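Local atomic coordinates of UDP-4-amino-4,6-dideoxy-N-acetyl-beta-L-altrosamine transaminase (Helicobacter pylori, PDB entry 2FNU), a protein that catalyses pyridoxal phosphate-dependent transamination of a UDP-linked 4-keto sugar, the second step in making the pseudaminic acid used to modify flagellin. Residues 85-90 and 152-157; 178-183 and 187-192; 258-263 and 284-289. All coordinates share one frame; numbering follows the deposited sequence.

Contact 1. Residues 85-90 and 152-157. With PMP (4'-deoxy-4'-aminopyridoxal-5'-phosphate), chain E.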
loop_
_atom_site.group_PDB
_atom_site.type_symbol
_atom_site.label_atom_id
_atom_site.label_comp_id
_atom_site.label_asym_id
_atom_site.label_seq_id
_atom_site.Cartn_x
_atom_site.Cartn_y
_atom_site.Cartn_z
ATOM N N VAL B 85 -3.657 -16.522 2.631
ATOM C CA VAL B 85 -4.765 -16.314 1.701
ATOM C C VAL B 85 -4.449 -15.315 0.576
ATOM O O VAL B 85 -5.007 -15.411 -0.534
ATOM C CB VAL B 85 -6.059 -15.926 2.467
ATOM C CG1 VAL B 85 -5.971 -14.476 2.999
ATOM C CG2 VAL B 85 -7.298 -16.119 1.603
ATOM N N ALA B 86 -3.552 -14.369 0.839
ATOM C CA ALA B 86 -3.220 -13.351 -0.167
ATOM C C ALA B 86 -2.802 -13.946 -1.506
ATOM O O ALA B 86 -3.071 -13.357 -2.548
ATOM C CB ALA B 86 -2.111 -12.423 0.348
ATOM N N THR B 87 -2.108 -15.092 -1.484
ATOM C CA THR B 87 -1.610 -15.681 -2.727
ATOM C C THR B 87 -2.765 -15.941 -3.684
ATOM O O THR B 87 -2.649 -15.732 -4.901
ATOM C CB THR B 87 -0.875 -16.992 -2.427
ATOM O OG1 THR B 87 0.123 -16.767 -1.418
ATOM C CG2 THR B 87 -0.174 -17.516 -3.691
ATOM N N ALA B 88 -3.892 -16.375 -3.120
ATOM C CA ALA B 88 -5.086 -16.672 -3.916
ATOM C C ALA B 88 -6.037 -15.478 -4.035
ATOM O O ALA B 88 -6.647 -15.302 -5.094
ATOM C CB ALA B 88 -5.828 -17.884 -3.357
ATOM N N ASN B 89 -6.177 -14.665 -2.980
ATOM C CA ASN B 89 -7.069 -13.498 -3.082
ATOM C C ASN B 89 -6.655 -12.617 -4.252
ATOM O O ASN B 89 -7.503 -12.041 -4.938
ATOM C CB ASN B 89 -7.030 -12.613 -1.825
ATOM C CG ASN B 89 -7.901 -13.121 -0.665
ATOM O OD1 ASN B 89 -7.845 -12.552 0.450
ATOM N ND2 ASN B 89 -8.692 -14.146 -0.894
ATOM N N MET B 90 -5.348 -12.476 -4.481
ATOM C CA MET B 90 -4.914 -11.578 -5.565
ATOM C C MET B 90 -5.135 -12.195 -6.936
ATOM O O MET B 90 -5.256 -11.462 -7.913
ATOM C CB MET B 90 -3.472 -11.103 -5.368
ATOM C CG MET B 90 -3.271 -10.234 -4.125
ATOM S SD MET B 90 -4.337 -8.750 -4.137
ATOM C CE MET B 90 -5.702 -9.296 -3.090
ATOM N N LEU B 152 5.120 -18.476 -11.836
ATOM C CA LEU B 152 5.171 -17.346 -10.901
ATOM C C LEU B 152 5.460 -17.907 -9.512
ATOM O O LEU B 152 4.947 -18.959 -9.145
ATOM C CB LEU B 152 3.851 -16.566 -10.887
ATOM C CG LEU B 152 3.302 -16.149 -12.261
ATOM C CD1 LEU B 152 1.924 -15.501 -12.141
ATOM C CD2 LEU B 152 4.296 -15.220 -12.953
ATOM N N SER B 153 6.309 -17.223 -8.750
ATOM C CA SER B 153 6.745 -17.761 -7.459
ATOM C C SER B 153 6.413 -16.802 -6.315
ATOM O O SER B 153 6.943 -15.689 -6.291
ATOM C CB SER B 153 8.256 -18.000 -7.485
ATOM O OG SER B 153 8.736 -18.582 -6.262
ATOM N N ASP B 154 5.538 -17.221 -5.399
ATOM C CA ASP B 154 5.346 -16.484 -4.150
ATOM C C ASP B 154 6.422 -16.940 -3.163
ATOM O O ASP B 154 6.256 -17.923 -2.422
ATOM C CB ASP B 154 3.927 -16.678 -3.587
ATOM C CG ASP B 154 3.704 -15.855 -2.334
ATOM O OD1 ASP B 154 2.554 -15.779 -1.868
ATOM O OD2 ASP B 154 4.702 -15.264 -1.833
ATOM N N SER B 155 7.546 -16.232 -3.212
ATOM C CA SER B 155 8.717 -16.519 -2.393
ATOM C C SER B 155 8.706 -15.618 -1.158
ATOM O O SER B 155 9.758 -15.288 -0.614
ATOM C CB SER B 155 9.995 -16.329 -3.224
ATOM O OG SER B 155 10.024 -17.296 -4.282
ATOM N N SER B 156 7.513 -15.267 -0.675
ATOM C CA SER B 156 7.407 -14.302 0.424
ATOM C C SER B 156 8.210 -14.706 1.650
ATOM O O SER B 156 8.717 -13.823 2.364
ATOM C CB SER B 156 5.945 -14.089 0.822
ATOM O OG SER B 156 5.272 -13.288 -0.138
ATOM N N HIS B 157 8.304 -16.022 1.920
ATOM C CA HIS B 157 9.040 -16.537 3.082
ATOM C C HIS B 157 10.533 -16.691 2.851
ATOM O O HIS B 157 11.266 -17.015 3.800
ATOM C CB HIS B 157 8.552 -17.952 3.454
ATOM C CG HIS B 157 7.124 -18.016 3.893
ATOM N ND1 HIS B 157 6.576 -19.157 4.435
ATOM C CD2 HIS B 157 6.128 -17.097 3.856
ATOM C CE1 HIS B 157 5.302 -18.938 4.722
ATOM N NE2 HIS B 157 5.003 -17.696 4.381
HETATM N N1 PMP E . 2.309 -14.742 0.604
HETATM C C2 PMP E . 2.726 -15.462 1.694
HETATM C C2A PMP E . 3.214 -16.876 1.483
HETATM C C3 PMP E . 2.698 -14.864 2.961
HETATM O O3 PMP E . 3.140 -15.550 4.057
HETATM C C4 PMP E . 2.223 -13.541 3.122
HETATM C C4A PMP E . 2.100 -12.901 4.488
HETATM N N4A PMP E . 1.772 -13.859 5.522
HETATM C C5 PMP E . 1.865 -12.812 1.983
HETATM C C6 PMP E . 1.974 -13.419 0.733
HETATM C C5A PMP E . 1.386 -11.374 2.071
HETATM O O4P PMP E . 2.530 -10.574 2.306
HETATM P P PMP E . 2.360 -9.108 2.963
HETATM O O1P PMP E . 2.068 -9.340 4.427
HETATM O O2P PMP E . 3.700 -8.457 2.794
HETATM O O3P PMP E . 1.273 -8.361 2.239
#
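A buried polar contact, Thr87 to Asp154, joins helix 86-93 to the end of strand 150-154 in the mixed sheet of the large domain. It sits at the cofactor site of a fold type I PLP enzyme, where the aspartate facing the pyridine nitrogen is a hallmark. Thr87 OG1 donates to Asp154 OD1 over 2.7 Å, approaching nearly in line with the carboxylate C-O bond, and the same hydroxyl is also bonded to Ser83. Asp154 CG stands anti to the backbone N (chi1 -177°), which carries the carboxylate off the strand towards both helix and cofactor. OD1 of Asp154 also lies 2.7 Å from PMP N1.

The other oxygen is held by Ser156, two residues on. Ser156 N reaches Asp154 OD2 at 3.0 Å, closing an Asx turn, while Ser156 OG takes the syn lone pair of Asp154 OD2 at 2.7 Å. Three donors from the two segments therefore fix the rotation of the carboxylate. Ser156 also packs on the cofactor, its CB over one face of the pyridine and 3.6 Å from PMP C2; Ala86 CB comes from the opposite side, towards the ring's rim and PMP C5A. His210 of the second subunit packs on Val85 and Ala86. His157 finishes the loop: Ala131 N is bonded to its ND1, and the edge of its imidazole meets the cofactor, NE2 lying in a hydrogen bond 2.9 Å from PMP O3.

Contact 2. Residues 178-183 and 187-192. With UD1 (uridine-diphosphate-N-acetylglucosamine), chain F; PMP (4'-deoxy-4'-aminopyridoxal-5'-phosphate), chain E.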
loop_
_atom_site.group_PDB
_atom_site.type_symbol
_atom_site.label_atom_id
_atom_site.label_comp_id
_atom_site.label_asym_id
_atom_site.label_seq_id
_atom_site.Cartn_x
_atom_site.Cartn_y
_atom_site.Cartn_z
ATOM N N SER B 178 8.315 -10.814 0.741
ATOM C CA SER B 178 7.674 -9.923 1.703
ATOM C C SER B 178 8.697 -9.435 2.712
ATOM O O SER B 178 9.568 -10.190 3.139
ATOM C CB SER B 178 6.562 -10.670 2.463
ATOM O OG SER B 178 5.994 -9.854 3.495
ATOM N N PHE B 179 8.535 -8.184 3.142
ATOM C CA PHE B 179 9.361 -7.559 4.179
ATOM C C PHE B 179 8.456 -7.139 5.337
ATOM O O PHE B 179 8.774 -6.205 6.076
ATOM C CB PHE B 179 10.116 -6.344 3.629
ATOM C CG PHE B 179 10.825 -6.607 2.331
ATOM C CD1 PHE B 179 10.588 -5.802 1.237
ATOM C CD2 PHE B 179 11.716 -7.668 2.204
ATOM C CE1 PHE B 179 11.225 -6.044 -0.002
ATOM C CE2 PHE B 179 12.364 -7.908 0.983
ATOM C CZ PHE B 179 12.117 -7.098 -0.108
ATOM N N HIS B 180 7.341 -7.844 5.508
ATOM C CA HIS B 180 6.504 -7.663 6.688
ATOM C C HIS B 180 7.360 -7.795 7.950
ATOM O O HIS B 180 8.395 -8.481 7.945
ATOM C CB HIS B 180 5.416 -8.732 6.710
ATOM C CG HIS B 180 4.467 -8.626 7.868
ATOM N ND1 HIS B 180 4.688 -9.263 9.077
ATOM C CD2 HIS B 180 3.297 -7.955 8.001
ATOM C CE1 HIS B 180 3.686 -8.990 9.900
ATOM N NE2 HIS B 180 2.820 -8.215 9.264
ATOM N N ALA B 181 6.910 -7.150 9.027
ATOM C CA ALA B 181 7.595 -7.142 10.329
ATOM C C ALA B 181 8.230 -8.468 10.739
ATOM O O ALA B 181 9.303 -8.480 11.338
ATOM C CB ALA B 181 6.610 -6.707 11.403
ATOM N N ILE B 182 7.564 -9.583 10.452
ATOM C CA ILE B 182 8.032 -10.868 10.983
ATOM C C ILE B 182 8.807 -11.690 9.963
ATOM O O ILE B 182 9.152 -12.853 10.232
ATOM C CB ILE B 182 6.883 -11.700 11.600
ATOM C CG1 ILE B 182 5.886 -12.113 10.512
ATOM C CG2 ILE B 182 6.239 -10.886 12.732
ATOM C CD1 ILE B 182 4.751 -13.043 10.991
ATOM N N LYS B 183 9.097 -11.091 8.804
ATOM C CA LYS B 183 9.735 -11.835 7.713
ATOM C C LYS B 183 11.268 -11.851 7.812
ATOM O O LYS B 183 11.840 -11.216 8.709
ATOM C CB LYS B 183 9.267 -11.291 6.369
ATOM C CG LYS B 183 7.794 -11.617 6.059
ATOM C CD LYS B 183 7.581 -13.080 5.723
ATOM C CE LYS B 183 6.141 -13.319 5.246
ATOM N NZ LYS B 183 5.574 -14.554 5.809
ATOM N N THR B 187 10.804 -4.199 6.459
ATOM C CA THR B 187 10.635 -2.760 6.267
ATOM C C THR B 187 9.342 -2.312 6.989
ATOM O O THR B 187 8.740 -1.299 6.602
ATOM C CB THR B 187 10.562 -2.416 4.755
ATOM O OG1 THR B 187 9.438 -3.079 4.148
ATOM C CG2 THR B 187 11.833 -2.875 4.059
ATOM N N ALA B 188 8.943 -3.081 8.020
ATOM C CA ALA B 188 7.673 -2.960 8.773
ATOM C C ALA B 188 6.483 -3.518 7.992
ATOM O O ALA B 188 5.821 -4.450 8.446
ATOM C CB ALA B 188 7.408 -1.514 9.255
ATOM N N GLU B 189 6.190 -2.908 6.848
ATOM C CA GLU B 189 5.377 -3.539 5.795
ATOM C C GLU B 189 6.180 -3.321 4.531
ATOM O O GLU B 189 6.811 -2.280 4.348
ATOM C CB GLU B 189 4.007 -2.874 5.628
ATOM C CG GLU B 189 3.067 -2.996 6.846
ATOM C CD GLU B 189 2.259 -4.289 6.872
ATOM O OE1 GLU B 189 2.453 -5.185 5.994
ATOM O OE2 GLU B 189 1.450 -4.427 7.819
ATOM N N GLY B 190 6.166 -4.298 3.655
ATOM C CA GLY B 190 6.805 -4.118 2.357
ATOM C C GLY B 190 6.820 -5.391 1.549
ATOM O O GLY B 190 6.581 -6.480 2.078
ATOM N N GLY B 191 7.118 -5.249 0.262
ATOM C CA GLY B 191 7.338 -6.442 -0.563
ATOM C C GLY B 191 8.133 -6.088 -1.782
ATOM O O GLY B 191 8.509 -4.924 -1.992
ATOM N N ALA B 192 8.395 -7.088 -2.614
ATOM C CA ALA B 192 9.158 -6.837 -3.847
ATOM C C ALA B 192 8.686 -7.804 -4.904
ATOM O O ALA B 192 8.295 -8.932 -4.581
ATOM C CB ALA B 192 10.652 -7.035 -3.641
HETATM C "C1'" UD1 F . -0.270 -13.395 8.318
HETATM C "C2'" UD1 F . 0.405 -14.743 8.010
HETATM C "C3'" UD1 F . 1.889 -14.594 7.691
HETATM C "C4'" UD1 F . 2.117 -13.466 6.675
HETATM C "C5'" UD1 F . 1.385 -12.152 7.008
HETATM C "C6'" UD1 F . 2.105 -11.345 8.092
HETATM C "C7'" UD1 F . -0.768 -16.566 9.189
HETATM C "C8'" UD1 F . -0.957 -17.321 10.477
HETATM N "N2'" UD1 F . 0.211 -15.656 9.137
HETATM O "O1'" UD1 F . 0.119 -12.926 9.611
HETATM O "O3'" UD1 F . 2.402 -15.829 7.137
HETATM O "O5'" UD1 F . 0.003 -12.381 7.330
HETATM O "O7'" UD1 F . -1.480 -16.792 8.240
HETATM N N1 UD1 F . 4.384 -9.569 15.341
HETATM C C2 UD1 F . 5.472 -8.805 15.809
HETATM N N3 UD1 F . 5.688 -7.575 15.316
HETATM C C4 UD1 F . 4.885 -7.038 14.387
HETATM C C5 UD1 F . 3.791 -7.740 13.882
HETATM C C6 UD1 F . 3.526 -9.017 14.362
HETATM O O2 UD1 F . 6.236 -9.285 16.684
HETATM O O4 UD1 F . 5.127 -5.892 13.963
HETATM C C1B UD1 F . 4.164 -10.913 15.913
HETATM C C2B UD1 F . 3.288 -10.748 17.147
HETATM O "O2'" UD1 F . 3.782 -11.595 18.189
HETATM C C3B UD1 F . 1.916 -11.201 16.697
HETATM C C4B UD1 F . 2.239 -12.220 15.625
HETATM O O4B UD1 F . 3.455 -11.775 15.012
HETATM O O3B UD1 F . 1.137 -11.783 17.749
HETATM C C5B UD1 F . 1.127 -12.276 14.597
HETATM O O5B UD1 F . 1.488 -13.241 13.619
HETATM P PA UD1 F . 0.336 -13.857 12.670
HETATM O O1A UD1 F . 1.010 -14.712 11.608
HETATM O O2A UD1 F . -0.731 -14.470 13.562
HETATM O O3A UD1 F . -0.182 -12.454 12.049
HETATM P PB UD1 F . -0.973 -12.325 10.643
HETATM O O1B UD1 F . -2.193 -13.234 10.653
HETATM O O2B UD1 F . -1.113 -10.839 10.349
HETATM N N1 PMP E . 2.309 -14.742 0.604
HETATM C C2 PMP E . 2.726 -15.462 1.694
HETATM C C2A PMP E . 3.214 -16.876 1.483
HETATM C C3 PMP E . 2.698 -14.864 2.961
HETATM O O3 PMP E . 3.140 -15.550 4.057
HETATM C C4 PMP E . 2.223 -13.541 3.122
HETATM C C4A PMP E . 2.100 -12.901 4.488
HETATM N N4A PMP E . 1.772 -13.859 5.522
HETATM C C5 PMP E . 1.865 -12.812 1.983
HETATM C C6 PMP E . 1.974 -13.419 0.733
HETATM C C5A PMP E . 1.386 -11.374 2.071
HETATM O O4P PMP E . 2.530 -10.574 2.306
HETATM P P PMP E . 2.360 -9.108 2.963
HETATM O O1P PMP E . 2.068 -9.340 4.427
HETATM O O2P PMP E . 3.700 -8.457 2.794
HETATM O O3P PMP E . 1.273 -8.361 2.239
#
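Phe179 and Gly190 meet in the buried connection between the antiparallel neighbouring strands 174-178 and 191-195 of the fold type I sheet, the connection that carries Lys183, the lysine to which the cofactor attaches in the resting enzyme. Phe179 N bonds to Gly190 O almost straight, and Thr187 N returns to Phe179 O; Ser178 and Gly191 form a non-hydrogen-bonded pair. Ser178 OG, anti to its own N (chi1 175°), closes an ST turn by accepting from His180 N and donates to PMP O2P at 2.8 Å. Phe179 turns the other way, its ring lying obliquely against Gly191 and Ala192 CB. Thr187 OG1 touches Phe179 CB and bonds to Glu189 O.

His180 and Glu189 run side by side, planes 78° apart, with Glu189 OE1 at the imidazole edge, 3.5 Å from His180 CD2. A bend at chi2 (-85°) brings the glutamate there. Both polar ends are held by the second subunit: His180 NE2 by its Gln30, Glu189 OE2 by its Thr29 and Arg230. The imidazole's ND1 accepts from Ile182 N, and UD1 C6' sits 3.3 Å above the ring plane, over its centre. Ile182 CG2 and Ala181 CB line the uracil. Lys183 ends with NZ donating to PMP O3 at 3.2 Å.

Contact 3. Residues 258-263 and 284-289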
loop_
_atom_site.group_PDB
_atom_site.type_symbol
_atom_site.label_atom_id
_atom_site.label_comp_id
_atom_site.label_asym_id
_atom_site.label_seq_id
_atom_site.Cartn_x
_atom_site.Cartn_y
_atom_site.Cartn_z
ATOM N N LEU B 258 18.744 -25.609 14.393
ATOM C CA LEU B 258 19.604 -26.752 14.706
ATOM C C LEU B 258 19.489 -27.152 16.172
ATOM O O LEU B 258 19.585 -28.348 16.506
ATOM C CB LEU B 258 21.064 -26.459 14.337
ATOM C CG LEU B 258 21.325 -26.389 12.831
ATOM C CD1 LEU B 258 22.716 -25.792 12.595
ATOM C CD2 LEU B 258 21.164 -27.748 12.117
ATOM N N THR B 259 19.314 -26.163 17.053
ATOM C CA THR B 259 19.125 -26.451 18.483
ATOM C C THR B 259 17.817 -27.203 18.708
ATOM O O THR B 259 17.791 -28.217 19.405
ATOM C CB THR B 259 19.183 -25.162 19.308
ATOM O OG1 THR B 259 20.504 -24.636 19.196
ATOM C CG2 THR B 259 18.880 -25.423 20.781
ATOM N N TYR B 260 16.723 -26.727 18.117
ATOM C CA TYR B 260 15.504 -27.516 18.175
ATOM C C TYR B 260 15.723 -28.941 17.649
ATOM O O TYR B 260 15.251 -29.907 18.251
ATOM C CB TYR B 260 14.441 -26.874 17.295
ATOM C CG TYR B 260 13.675 -25.690 17.850
ATOM C CD1 TYR B 260 12.969 -25.776 19.052
ATOM C CD2 TYR B 260 13.572 -24.504 17.115
ATOM C CE1 TYR B 260 12.206 -24.706 19.524
ATOM C CE2 TYR B 260 12.823 -23.419 17.595
ATOM C CZ TYR B 260 12.132 -23.537 18.794
ATOM O OH TYR B 260 11.359 -22.491 19.256
ATOM N N ASP B 261 16.401 -29.066 16.502
ATOM C CA ASP B 261 16.647 -30.388 15.901
ATOM C C ASP B 261 17.335 -31.303 16.919
ATOM O O ASP B 261 16.939 -32.470 17.076
ATOM C CB ASP B 261 17.530 -30.284 14.665
ATOM C CG ASP B 261 16.827 -29.659 13.465
ATOM O OD1 ASP B 261 15.606 -29.370 13.493
ATOM O OD2 ASP B 261 17.541 -29.468 12.457
ATOM N N ARG B 262 18.351 -30.776 17.608
ATOM C CA ARG B 262 19.099 -31.621 18.555
ATOM C C ARG B 262 18.179 -32.120 19.658
ATOM O O ARG B 262 18.194 -33.314 20.009
ATOM C CB ARG B 262 20.280 -30.876 19.173
ATOM C CG ARG B 262 21.416 -30.595 18.215
ATOM C CD ARG B 262 22.647 -30.142 18.992
ATOM N NE ARG B 262 22.408 -28.963 19.834
ATOM C CZ ARG B 262 22.413 -27.707 19.391
ATOM N NH1 ARG B 262 22.627 -27.450 18.095
ATOM N NH2 ARG B 262 22.206 -26.703 20.251
ATOM N N ILE B 263 17.376 -31.214 20.218
ATOM C CA ILE B 263 16.544 -31.571 21.360
ATOM C C ILE B 263 15.372 -32.461 20.949
ATOM O O ILE B 263 14.963 -33.342 21.718
ATOM C CB ILE B 263 16.060 -30.283 22.088
ATOM C CG1 ILE B 263 17.288 -29.545 22.661
ATOM C CG2 ILE B 263 15.042 -30.591 23.188
ATOM C CD1 ILE B 263 17.035 -28.116 23.122
ATOM N N HIS B 284 12.285 -18.975 7.740
ATOM C CA HIS B 284 11.227 -18.080 8.208
ATOM C C HIS B 284 10.381 -18.732 9.297
ATOM O O HIS B 284 10.032 -18.067 10.302
ATOM C CB HIS B 284 10.344 -17.584 7.051
ATOM C CG HIS B 284 9.150 -16.832 7.518
ATOM N ND1 HIS B 284 9.242 -15.772 8.401
ATOM C CD2 HIS B 284 7.833 -17.003 7.269
ATOM C CE1 HIS B 284 8.027 -15.326 8.675
ATOM N NE2 HIS B 284 7.155 -16.057 8.004
ATOM N N LEU B 285 10.026 -20.004 9.074
ATOM C CA LEU B 285 9.279 -20.796 10.069
ATOM C C LEU B 285 10.090 -21.995 10.508
ATOM O O LEU B 285 10.970 -22.463 9.757
ATOM C CB LEU B 285 7.952 -21.322 9.513
ATOM C CG LEU B 285 6.968 -20.332 8.888
ATOM C CD1 LEU B 285 5.754 -21.041 8.246
ATOM C CD2 LEU B 285 6.489 -19.331 9.929
ATOM N N TYR B 286 9.764 -22.511 11.693
ATOM C CA TYR B 286 10.266 -23.818 12.127
ATOM C C TYR B 286 9.032 -24.703 12.341
ATOM O O TYR B 286 8.438 -24.681 13.426
ATOM C CB TYR B 286 11.065 -23.713 13.440
ATOM C CG TYR B 286 11.676 -25.032 13.828
ATOM C CD1 TYR B 286 12.951 -25.386 13.373
ATOM C CD2 TYR B 286 10.959 -25.951 14.600
ATOM C CE1 TYR B 286 13.527 -26.625 13.718
ATOM C CE2 TYR B 286 11.516 -27.182 14.924
ATOM C CZ TYR B 286 12.792 -27.505 14.486
ATOM O OH TYR B 286 13.356 -28.722 14.811
ATOM N N PRO B 287 8.585 -25.409 11.288
ATOM C CA PRO B 287 7.399 -26.269 11.397
ATOM C C PRO B 287 7.689 -27.624 12.013
ATOM O O PRO B 287 8.716 -28.252 11.711
ATOM C CB PRO B 287 6.966 -26.486 9.927
ATOM C CG PRO B 287 7.798 -25.511 9.114
ATOM C CD PRO B 287 9.080 -25.336 9.902
ATOM N N ILE B 288 6.763 -28.069 12.860
ATOM C CA ILE B 288 6.762 -29.468 13.281
ATOM C C ILE B 288 5.426 -30.084 12.865
ATOM O O ILE B 288 4.403 -29.374 12.816
ATOM C CB ILE B 288 6.977 -29.632 14.816
ATOM C CG1 ILE B 288 5.817 -28.991 15.601
ATOM C CG2 ILE B 288 8.345 -29.083 15.234
ATOM C CD1 ILE B 288 5.890 -29.228 17.134
ATOM N N LEU B 289 5.434 -31.384 12.568
ATOM C CA LEU B 289 4.210 -32.098 12.179
ATOM C C LEU B 289 3.854 -33.153 13.225
ATOM O O LEU B 289 4.594 -34.127 13.404
ATOM C CB LEU B 289 4.362 -32.775 10.803
ATOM C CG LEU B 289 4.686 -31.865 9.621
ATOM C CD1 LEU B 289 4.935 -32.723 8.388
ATOM C CD2 LEU B 289 3.540 -30.898 9.408
#
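Tyr286, where segment 284-289 runs into the middle strand of the small antiparallel sheet, reaches across to helix 246-264 and is met by Tyr260 over one face and by Asp261 at its edge, two consecutive helix residues that take its ring from different directions. The CD2 of Tyr260 stands 3.7 Å above the Tyr286 ring plane, over the centre, and the two side chains slide past each other in opposite directions, so that the base of one lies by the end of the other. Accordingly Tyr260 CB is only 3.3 Å from Tyr286 CZ. The rings meet obliquely, planes 31° apart and centroids 4.5 Å apart.

Asp261 comes to the edge instead. Tyr286 OH donates to Asp261 OD1 over 2.7 Å, reaching the acceptor nearly on the extension of its CG-OD1 bond, and that oxygen lies in the plane of the tyrosine ring, 3.5 Å from Tyr286 CE1. The carboxylate itself is turned 43° from the ring. With CG anti to the backbone N (chi1 -175°), Tyr286 projects its phenol to the helix, and face contact and edge bond together restrain the ring. The phenol hydroxyl of Tyr260 points elsewhere, bonded to Pro348 O.

Around this join, Tyr260 also packs on Phe264 in its own helix and on Ile361 and Ala362 of helix 355-370, whereas strand 286-290 is the middle strand of its sheet, paired on its two sides with strands 270-272 and 344-347.

Overall arrangement
From the N terminus the three contacts follow in series, none nested in or crossing another. Contact 1 closes a loop of 61 residues, tying helix 86-93 to the large sheet. Contact 2 comes about twenty residues later and closes a loop of just three between neighbouring strands of that sheet. Contact 3 closes a 20-residue excursion, joining helix 246-264 to the small sheet. Contacts 1 and 2 share PMP and both touch the second subunit; contact 3 meets no other chain. Segments 152-157 and 284-289 meet at Lys183, whose NZ lies 3.3 Å from His157 CD2 and 3.1 Å from His284 NE2, so the loop before strand 286-290 reaches the cofactor site.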